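Local coordinates for protein 2,3-dehydroadipyl-CoA hydratase (Escherichia coli, PDB 4FZW) that catalyses the reversible conversion of 2,3-dehydroadipyl-CoA into 3-hydroxyadipyl-CoA in phenylacetate degradation, as a member of the enoyl-CoA hydratase/isomerase family, at residues 15-20 and 54-59; 27-32 and 61-66; 98-103 and 112-117; 104-109 and 126-131. All coordinates share one frame; numbering follows the deposited sequence.

Interaction 1. Residues 15-20 and 54-59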
# COMPACT_ATOMS: atom_id res chain seq x y z
N VAL B 15 20.57 -18.00 -23.78
CA VAL B 15 19.97 -16.70 -24.06
C VAL B 15 19.14 -16.75 -25.32
O VAL B 15 19.60 -17.21 -26.36
CB VAL B 15 21.02 -15.55 -24.17
CG1 VAL B 15 20.33 -14.25 -24.37
CG2 VAL B 15 21.88 -15.49 -22.91
N LEU B 16 17.90 -16.29 -25.20
CA LEU B 16 16.98 -16.24 -26.33
C LEU B 16 16.92 -14.81 -26.88
O LEU B 16 16.91 -13.84 -26.13
CB LEU B 16 15.59 -16.73 -25.89
CG LEU B 16 14.47 -16.73 -26.94
CD1 LEU B 16 14.71 -17.81 -28.00
CD2 LEU B 16 13.11 -16.93 -26.25
N LEU B 17 16.90 -14.70 -28.20
CA LEU B 17 16.84 -13.39 -28.86
C LEU B 17 15.59 -13.23 -29.72
O LEU B 17 15.31 -14.03 -30.62
CB LEU B 17 18.08 -13.14 -29.69
CG LEU B 17 18.21 -11.75 -30.36
CD1 LEU B 17 18.16 -10.61 -29.33
CD2 LEU B 17 19.48 -11.65 -31.20
N LEU B 18 14.85 -12.16 -29.44
CA LEU B 18 13.65 -11.84 -30.18
C LEU B 18 13.85 -10.50 -30.87
O LEU B 18 13.99 -9.46 -30.20
CB LEU B 18 12.43 -11.82 -29.25
CG LEU B 18 12.22 -13.12 -28.46
CD1 LEU B 18 11.08 -12.99 -27.46
CD2 LEU B 18 11.99 -14.31 -29.40
N THR B 19 13.88 -10.54 -32.20
CA THR B 19 14.08 -9.35 -33.00
C THR B 19 12.79 -8.88 -33.65
O THR B 19 12.24 -9.57 -34.50
CB THR B 19 15.10 -9.60 -34.13
OG1 THR B 19 16.29 -10.15 -33.58
CG2 THR B 19 15.42 -8.29 -34.86
N LEU B 20 12.30 -7.70 -33.27
CA LEU B 20 11.18 -7.10 -33.96
C LEU B 20 11.60 -6.82 -35.39
O LEU B 20 12.66 -6.27 -35.63
CB LEU B 20 10.69 -5.84 -33.25
CG LEU B 20 10.02 -6.16 -31.90
CD1 LEU B 20 10.95 -5.85 -30.76
CD2 LEU B 20 8.76 -5.37 -31.75
N VAL B 54 16.60 -11.48 -24.65
CA VAL B 54 17.00 -10.17 -25.11
C VAL B 54 15.96 -9.80 -26.15
O VAL B 54 15.58 -10.66 -26.97
CB VAL B 54 18.41 -10.19 -25.78
CG1 VAL B 54 18.69 -8.89 -26.53
CG2 VAL B 54 19.49 -10.48 -24.76
N ILE B 55 15.50 -8.55 -26.14
CA ILE B 55 14.50 -8.08 -27.11
C ILE B 55 15.04 -6.88 -27.88
O ILE B 55 15.46 -5.89 -27.30
CB ILE B 55 13.15 -7.71 -26.40
CG1 ILE B 55 12.43 -8.96 -25.90
CG2 ILE B 55 12.24 -6.93 -27.33
CD1 ILE B 55 10.96 -8.70 -25.43
N THR B 56 15.01 -6.95 -29.20
CA THR B 56 15.58 -5.88 -30.00
C THR B 56 14.87 -5.64 -31.31
O THR B 56 14.11 -6.49 -31.79
CB THR B 56 17.08 -6.13 -30.31
OG1 THR B 56 17.67 -4.92 -30.78
CG2 THR B 56 17.24 -7.18 -31.39
N GLY B 57 15.11 -4.47 -31.89
CA GLY B 57 14.59 -4.17 -33.21
C GLY B 57 15.72 -4.12 -34.21
O GLY B 57 16.51 -5.08 -34.31
N ASN B 58 15.80 -3.02 -34.95
CA ASN B 58 16.93 -2.76 -35.84
C ASN B 58 17.60 -1.45 -35.45
O ASN B 58 17.23 -0.83 -34.44
CB ASN B 58 16.49 -2.71 -37.30
CG ASN B 58 15.26 -1.86 -37.52
OD1 ASN B 58 15.32 -0.63 -37.48
ND2 ASN B 58 14.12 -2.51 -37.78
N ALA B 59 18.57 -1.04 -36.25
CA ALA B 59 19.37 0.15 -35.97
C ALA B 59 18.57 1.44 -36.08
O ALA B 59 18.84 2.38 -35.33
CB ALA B 59 20.54 0.20 -36.88

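Interaction 2. Residues 27-32 and 61-66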
# COMPACT_ATOMS: atom_id res chain seq x y z
N ASN B 27 8.66 -1.18 -37.10
CA ASN B 27 8.58 -2.11 -35.98
C ASN B 27 7.40 -1.83 -35.05
O ASN B 27 7.41 -2.23 -33.88
CB ASN B 27 9.90 -2.14 -35.22
CG ASN B 27 10.90 -3.09 -35.84
OD1 ASN B 27 10.58 -3.80 -36.79
ND2 ASN B 27 12.11 -3.12 -35.32
N ALA B 28 6.38 -1.14 -35.57
CA ALA B 28 5.16 -0.91 -34.81
C ALA B 28 4.64 -2.21 -34.22
O ALA B 28 4.64 -3.25 -34.88
CB ALA B 28 4.09 -0.26 -35.68
N LEU B 29 4.19 -2.15 -32.97
CA LEU B 29 3.66 -3.32 -32.29
C LEU B 29 2.28 -3.66 -32.78
O LEU B 29 1.31 -3.01 -32.43
CB LEU B 29 3.66 -3.13 -30.77
CG LEU B 29 5.07 -3.07 -30.18
CD1 LEU B 29 5.00 -2.82 -28.70
CD2 LEU B 29 5.78 -4.36 -30.48
N ASN B 30 2.21 -4.66 -33.63
CA ASN B 30 0.92 -5.23 -34.03
C ASN B 30 0.26 -6.01 -32.91
O ASN B 30 0.92 -6.51 -32.00
CB ASN B 30 1.08 -6.17 -35.23
CG ASN B 30 0.73 -5.52 -36.53
OD1 ASN B 30 0.21 -4.41 -36.56
ND2 ASN B 30 0.98 -6.23 -37.63
N ASN B 31 -1.05 -6.14 -33.01
CA ASN B 31 -1.76 -7.11 -32.21
C ASN B 31 -1.15 -8.49 -32.40
O ASN B 31 -0.83 -9.20 -31.44
CB ASN B 31 -3.22 -7.14 -32.64
CG ASN B 31 -4.17 -7.03 -31.48
OD1 ASN B 31 -3.96 -7.62 -30.42
ND2 ASN B 31 -5.24 -6.26 -31.67
N ALA B 32 -0.99 -8.89 -33.66
CA ALA B 32 -0.39 -10.17 -33.97
C ALA B 32 1.04 -10.23 -33.45
O ALA B 32 1.43 -11.24 -32.89
CB ALA B 32 -0.44 -10.44 -35.45
N PHE B 61 14.93 1.51 -35.84
CA PHE B 61 13.82 1.42 -34.89
C PHE B 61 13.90 0.21 -33.94
O PHE B 61 14.34 -0.89 -34.32
CB PHE B 61 12.47 1.40 -35.61
CG PHE B 61 12.14 2.68 -36.35
CD1 PHE B 61 11.49 3.72 -35.70
CD2 PHE B 61 12.44 2.83 -37.70
CE1 PHE B 61 11.16 4.89 -36.38
CE2 PHE B 61 12.11 4.00 -38.38
CZ PHE B 61 11.47 5.03 -37.71
N PHE B 62 13.50 0.45 -32.70
CA PHE B 62 13.25 -0.61 -31.75
C PHE B 62 11.79 -0.97 -31.97
O PHE B 62 11.46 -2.05 -32.45
CB PHE B 62 13.48 -0.12 -30.31
CG PHE B 62 13.18 -1.15 -29.25
CD1 PHE B 62 14.04 -2.21 -29.02
CD2 PHE B 62 12.01 -1.07 -28.49
CE1 PHE B 62 13.75 -3.18 -28.04
CE2 PHE B 62 11.71 -2.03 -27.51
CZ PHE B 62 12.59 -3.08 -27.29
N ALA B 63 10.92 -0.02 -31.65
CA ALA B 63 9.52 -0.07 -32.03
C ALA B 63 8.98 1.35 -31.97
O ALA B 63 9.04 2.02 -30.93
CB ALA B 63 8.73 -0.99 -31.11
N ALA B 64 8.49 1.84 -33.10
CA ALA B 64 7.94 3.17 -33.18
C ALA B 64 6.42 3.15 -33.00
O ALA B 64 5.67 3.32 -33.95
CB ALA B 64 8.31 3.81 -34.50
N GLY B 65 5.98 2.92 -31.77
CA GLY B 65 4.56 2.93 -31.45
C GLY B 65 3.84 1.62 -31.70
O GLY B 65 4.41 0.53 -31.56
N ALA B 66 2.55 1.73 -32.04
CA ALA B 66 1.71 0.58 -32.36
C ALA B 66 0.91 0.88 -33.61
O ALA B 66 0.85 2.02 -34.08
CB ALA B 66 0.79 0.27 -31.20

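Interaction 3. Residues 98-103 and 112-117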
# COMPACT_ATOMS: atom_id res chain seq x y z
N LEU B 98 14.88 -10.21 -18.51
CA LEU B 98 14.47 -9.72 -19.81
C LEU B 98 15.19 -8.41 -20.08
O LEU B 98 14.99 -7.41 -19.38
CB LEU B 98 12.95 -9.53 -19.84
CG LEU B 98 12.23 -9.20 -21.15
CD1 LEU B 98 12.50 -10.23 -22.23
CD2 LEU B 98 10.75 -9.07 -20.88
N ILE B 99 16.03 -8.44 -21.10
CA ILE B 99 16.83 -7.29 -21.47
C ILE B 99 16.35 -6.70 -22.80
O ILE B 99 16.16 -7.42 -23.80
CB ILE B 99 18.35 -7.63 -21.49
CG1 ILE B 99 18.81 -8.08 -20.09
CG2 ILE B 99 19.15 -6.42 -21.93
CD1 ILE B 99 20.07 -8.94 -20.09
N ALA B 100 16.13 -5.39 -22.81
CA ALA B 100 15.77 -4.69 -24.03
C ALA B 100 17.03 -4.04 -24.58
O ALA B 100 17.65 -3.22 -23.89
CB ALA B 100 14.73 -3.63 -23.74
N ALA B 101 17.43 -4.42 -25.79
CA ALA B 101 18.55 -3.77 -26.47
C ALA B 101 17.97 -2.80 -27.46
O ALA B 101 17.47 -3.20 -28.51
CB ALA B 101 19.40 -4.79 -27.18
N VAL B 102 18.02 -1.51 -27.13
CA VAL B 102 17.34 -0.51 -27.93
C VAL B 102 18.31 0.27 -28.83
O VAL B 102 19.24 0.89 -28.36
CB VAL B 102 16.52 0.45 -27.06
CG1 VAL B 102 15.64 1.37 -27.92
CG2 VAL B 102 15.70 -0.31 -26.06
N ASN B 103 18.06 0.19 -30.12
CA ASN B 103 18.69 1.05 -31.09
C ASN B 103 17.60 1.90 -31.70
O ASN B 103 16.51 1.41 -31.99
CB ASN B 103 19.40 0.25 -32.20
CG ASN B 103 20.85 -0.06 -31.87
OD1 ASN B 103 21.63 0.82 -31.50
ND2 ASN B 103 21.22 -1.32 -32.02
N GLU B 112 7.21 1.85 -23.90
CA GLU B 112 6.49 1.04 -22.91
C GLU B 112 7.00 -0.38 -22.84
O GLU B 112 7.19 -0.91 -21.76
CB GLU B 112 4.97 1.07 -23.14
CG GLU B 112 4.40 2.39 -22.70
CD GLU B 112 3.00 2.63 -23.16
OE1 GLU B 112 2.62 2.11 -24.24
OE2 GLU B 112 2.28 3.35 -22.43
N LEU B 113 7.24 -0.98 -24.00
CA LEU B 113 7.88 -2.30 -24.07
C LEU B 113 9.20 -2.29 -23.30
O LEU B 113 9.39 -3.10 -22.41
CB LEU B 113 8.10 -2.73 -25.52
CG LEU B 113 8.74 -4.10 -25.76
CD1 LEU B 113 7.89 -5.22 -25.08
CD2 LEU B 113 8.95 -4.40 -27.26
N ALA B 114 10.08 -1.36 -23.65
CA ALA B 114 11.41 -1.28 -23.02
C ALA B 114 11.35 -1.07 -21.49
O ALA B 114 12.03 -1.76 -20.73
CB ALA B 114 12.24 -0.20 -23.70
N LEU B 115 10.51 -0.13 -21.05
CA LEU B 115 10.21 0.04 -19.64
C LEU B 115 9.76 -1.28 -19.02
O LEU B 115 10.08 -1.57 -17.86
CB LEU B 115 9.11 1.09 -19.46
CG LEU B 115 9.49 2.54 -19.80
CD1 LEU B 115 8.26 3.39 -20.09
CD2 LEU B 115 10.33 3.14 -18.68
N LEU B 116 9.04 -2.09 -19.79
CA LEU B 116 8.55 -3.37 -19.28
C LEU B 116 9.70 -4.33 -18.96
O LEU B 116 9.57 -5.21 -18.10
CB LEU B 116 7.56 -4.01 -20.26
CG LEU B 116 6.81 -5.28 -19.85
CD1 LEU B 116 5.38 -5.35 -20.45
CD2 LEU B 116 7.63 -6.53 -20.22
N CYS B 117 10.83 -4.13 -19.64
CA CYS B 117 11.98 -5.02 -19.45
C CYS B 117 12.73 -4.72 -18.15
O CYS B 117 12.55 -3.66 -17.55
CB CYS B 117 12.91 -4.97 -20.68
SG CYS B 117 12.14 -5.43 -22.26

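Interaction 4. Residues 104-109 and 126-131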
# COMPACT_ATOMS: atom_id res chain seq x y z
N GLY B 104 17.91 3.17 -31.93
CA GLY B 104 16.98 4.08 -32.57
C GLY B 104 15.70 4.23 -31.77
O GLY B 104 15.70 4.10 -30.55
N TYR B 105 14.62 4.52 -32.48
CA TYR B 105 13.37 4.93 -31.85
C TYR B 105 12.68 3.85 -31.02
O TYR B 105 12.39 2.76 -31.50
CB TYR B 105 12.40 5.47 -32.90
CG TYR B 105 12.87 6.74 -33.52
CD1 TYR B 105 12.80 7.95 -32.83
CD2 TYR B 105 13.38 6.76 -34.81
CE1 TYR B 105 13.24 9.13 -33.40
CE2 TYR B 105 13.82 7.94 -35.39
CZ TYR B 105 13.75 9.11 -34.68
OH TYR B 105 14.18 10.27 -35.27
N ALA B 106 12.44 4.19 -29.76
CA ALA B 106 11.53 3.47 -28.88
C ALA B 106 10.46 4.46 -28.45
O ALA B 106 10.59 5.14 -27.42
CB ALA B 106 12.29 2.96 -27.71
N LEU B 107 9.41 4.58 -29.25
CA LEU B 107 8.35 5.57 -29.00
C LEU B 107 7.03 4.88 -28.67
O LEU B 107 6.76 3.80 -29.19
CB LEU B 107 8.18 6.49 -30.20
CG LEU B 107 9.45 7.18 -30.71
CD1 LEU B 107 9.13 7.85 -32.03
CD2 LEU B 107 9.98 8.19 -29.72
N GLY B 108 6.21 5.51 -27.84
CA GLY B 108 4.91 4.95 -27.45
C GLY B 108 5.01 3.52 -26.91
O GLY B 108 5.70 3.28 -25.92
N ALA B 109 4.36 2.57 -27.57
CA ALA B 109 4.38 1.18 -27.12
C ALA B 109 5.82 0.65 -27.07
O ALA B 109 6.15 -0.23 -26.24
CB ALA B 109 3.54 0.32 -28.03
N ALA B 126 19.79 6.12 -29.83
CA ALA B 126 18.44 5.70 -29.41
C ALA B 126 17.61 6.88 -28.88
O ALA B 126 18.17 7.83 -28.33
CB ALA B 126 18.52 4.60 -28.36
N ARG B 127 16.30 6.81 -29.07
CA ARG B 127 15.39 7.82 -28.53
C ARG B 127 14.25 7.16 -27.73
O ARG B 127 13.82 6.05 -28.02
CB ARG B 127 14.81 8.71 -29.63
CG ARG B 127 15.81 9.09 -30.72
CD ARG B 127 16.55 10.38 -30.42
NE ARG B 127 15.63 11.50 -30.24
CZ ARG B 127 16.02 12.74 -29.94
NH1 ARG B 127 17.31 13.01 -29.78
NH2 ARG B 127 15.12 13.70 -29.79
N PHE B 128 13.80 7.86 -26.70
CA PHE B 128 12.78 7.34 -25.81
C PHE B 128 11.75 8.42 -25.62
O PHE B 128 12.10 9.53 -25.24
CB PHE B 128 13.36 6.98 -24.45
CG PHE B 128 14.27 5.78 -24.46
CD1 PHE B 128 15.65 5.94 -24.46
CD2 PHE B 128 13.75 4.48 -24.42
CE1 PHE B 128 16.50 4.84 -24.46
CE2 PHE B 128 14.58 3.37 -24.42
CZ PHE B 128 15.97 3.55 -24.45
N GLY B 129 10.49 8.09 -25.88
CA GLY B 129 9.41 9.05 -25.68
C GLY B 129 8.03 8.43 -25.73
O GLY B 129 7.83 7.31 -26.22
N LEU B 130 7.06 9.18 -25.24
CA LEU B 130 5.66 8.75 -25.21
C LEU B 130 4.78 9.82 -25.86
O LEU B 130 4.14 10.62 -25.17
CB LEU B 130 5.24 8.49 -23.75
CG LEU B 130 5.90 7.29 -23.04
CD1 LEU B 130 6.01 7.54 -21.55
CD2 LEU B 130 5.17 5.95 -23.32
N PRO B 131 4.71 9.84 -27.20
CA PRO B 131 3.97 10.90 -27.89
C PRO B 131 2.47 10.62 -27.98
O PRO B 131 1.82 11.17 -28.86
CB PRO B 131 4.57 10.88 -29.29
CG PRO B 131 4.87 9.46 -29.51
CD PRO B 131 5.26 8.86 -28.17

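Interaction 1. Residues 15-20 and 54-59
Leu16, Leu18 and Leu20 pair with Val54 and Thr56 in a ladder of four backbone hydrogen bonds between parallel strands. Leu16 O accepts from Val54 N at 2.8 Å, Leu18 N donates to Val54 O, Leu18 O accepts from Thr56 N at 2.9 Å, and Leu20 N closes the run on Thr56 O. Side chains fall on the two faces of the sheet in register. On one face Leu17, its CG anti to the backbone N (chi1 -176°), carries CD1 to Val54 CG1 at 3.3 Å. Next to them Thr19 and Thr56 lie side by side and point the same way, Thr19 OG1 standing 3.8 Å from Thr56 CG2. The hydroxyl of Thr56 is taken up by Ala101 O on the next strand, which probably helps to set how its methyl faces Thr19. On the other face Leu20 CD1 slants across Ile55 CG2 at 3.8 Å. Helix 186-197 packs over Val54 and Thr56, whereas Leu37 and Leu41 of helix 31-46 cover Ile55 and Leu18. Strand 15-20, helix 31-46 and strand 52-56 thus make a beta-alpha-beta crossover in the six-stranded sheet of this crotonase-fold subunit.

Interaction 2. Residues 27-32 and 61-66
Asn27 and Leu29, in the loop that leads into helix 31-46, pair with the chain around the short edge strand 63-64 of the four-stranded sheet. One polar link comes from the Asn27 side chain. Its ND2 donates to Phe62 O at 3.1 Å, from above the carbonyl plane (46° out of it), and makes a weak second bond to Phe61 O at 3.3 Å. The other end of the amide is also occupied, since OD1 accepts from Arg22 N, and the flat group is therefore held at both ends. An alanine here would probably leave Phe62 O without this donor and Arg22 N without its acceptor, loosening the corner the chain turns at Phe62. Farther along, Leu29 N donates an almost straight bond to Gly65 O at 3.0 Å (175°), a single bridge that sets Leu29 against Ala66. Ala66 CB lies 3.5 Å from Leu29 O, and Ala63 CB 3.3 Å from Asn27 O. Beyond the pair, the Leu29 side chain packs on Trp88 of helix 84-92 and Ala109 of helix 109-116, Phe62 reaches Leu113 of that same helix, and Ala63 is hydrogen-bonded through its backbone to strand 105-107.

Interaction 3. Residues 98-103 and 112-117
Cys117 meets Leu98 and Ala100 where a helix of the crotonase fold returns over strand 98-102, two strands back along the chain. Strand 98-102 leads through strand 105-107 into helix 109-116; the axis of its 112-116 part passes 8.0 Å from that of strand 98-102, their directions 140° apart, so this part runs back obliquely over one face of the six-stranded sheet. Cys117 points its side chain at the strand. Its CB lies 3.5 Å from Leu98 O and 3.8 Å from Ala100 CB. From there SG, placed anti to the carbonyl carbon and beside the backbone N (chi1 -59°), continues to Ala100 CB at 3.5 Å and Leu98 CG at 3.9 Å. The sulfur thus sits against Leu98 and Ala100, two of the side chains on this face, with no hydrogen bond joining the two segments. Leu98 also reaches the helix end, where its CD2 meets Leu116 CD2 at 4.1 Å. That end is also part of the assembly, because Lys153 NZ of a neighbouring subunit donates to Leu115 O and Cys117 O. Toward the far end of the strand, Ala114 CB packs on Ala100 CB and lies 4.2 Å from Val102 CG2.

Interaction 4. Residues 104-109 and 126-131
Tyr105 and Arg127 lie side by side on one face of two parallel strands, both side chains pointing the same way. In each, CG is anti to the carbonyl carbon and beside the backbone N, but the arginine then bends at chi2 and again at chi3. Its aliphatic stem, not its charged end, meets the phenol ring: Arg127 CG is 3.7 Å from Tyr105 CE1, Arg127 CB is 3.9 Å from Tyr105 CD1, and the guanidinium plane is turned 71° from the ring. Tyr105 is flanked as well by the ring of Phe61, the two planes inclined at about 35°. An alanine in place of Tyr105 would probably take away the surface on which the Arg127 stem and the Phe61 ring rest, leaving both more able to turn. On the opposite face Ala106 CB approaches the Phe128 ring obliquely, 3.9 Å from CD2 of Phe128, and Ala171 of helix 168-173 touches that same ring. Back on the Tyr105 face, Leu107 holds CD2 3.9 Å from Gly129 N. At the strand ends, Pro131 CD closes on Gly108 N at 3.5 Å. Backbone bonds zip the strands together: Arg127 N reaches Gly104 O from well above the carbonyl plane (68° out of it), Ala106 N donates to Arg127 O at 2.9 Å, Gly129 N makes a weak bond to Ala106 O, and Gly108 N donates to Gly129 O. The chemistry is thus divided, with directional bonding across the pair confined to the peptide groups while the side chains, even tyrosine and arginine, add apolar contact.

How the interactions relate
Interactions 1 and 3 share the six-stranded sheet, where strands 52-56 and 98-102 are neighbours, and their centres lie about 10 Å apart. Interactions 2 and 4 share the four-stranded sheet through strands 63-64 and 105-107, with centres about 11 Å apart. Phe62 bridges the two sheets, packing against Val102 and Leu113 of interaction 3 while its backbone N probably bonds to Tyr105 O. Along the chain, interactions 1 and 2 interleave first, and interactions 3 and 4 after them, so the same stretches of chain join the larger sheet to the smaller. In relatives, peptide N-H groups just after the strands matching 63-64 and 105-107 form the oxyanion hole, and the same is probable here.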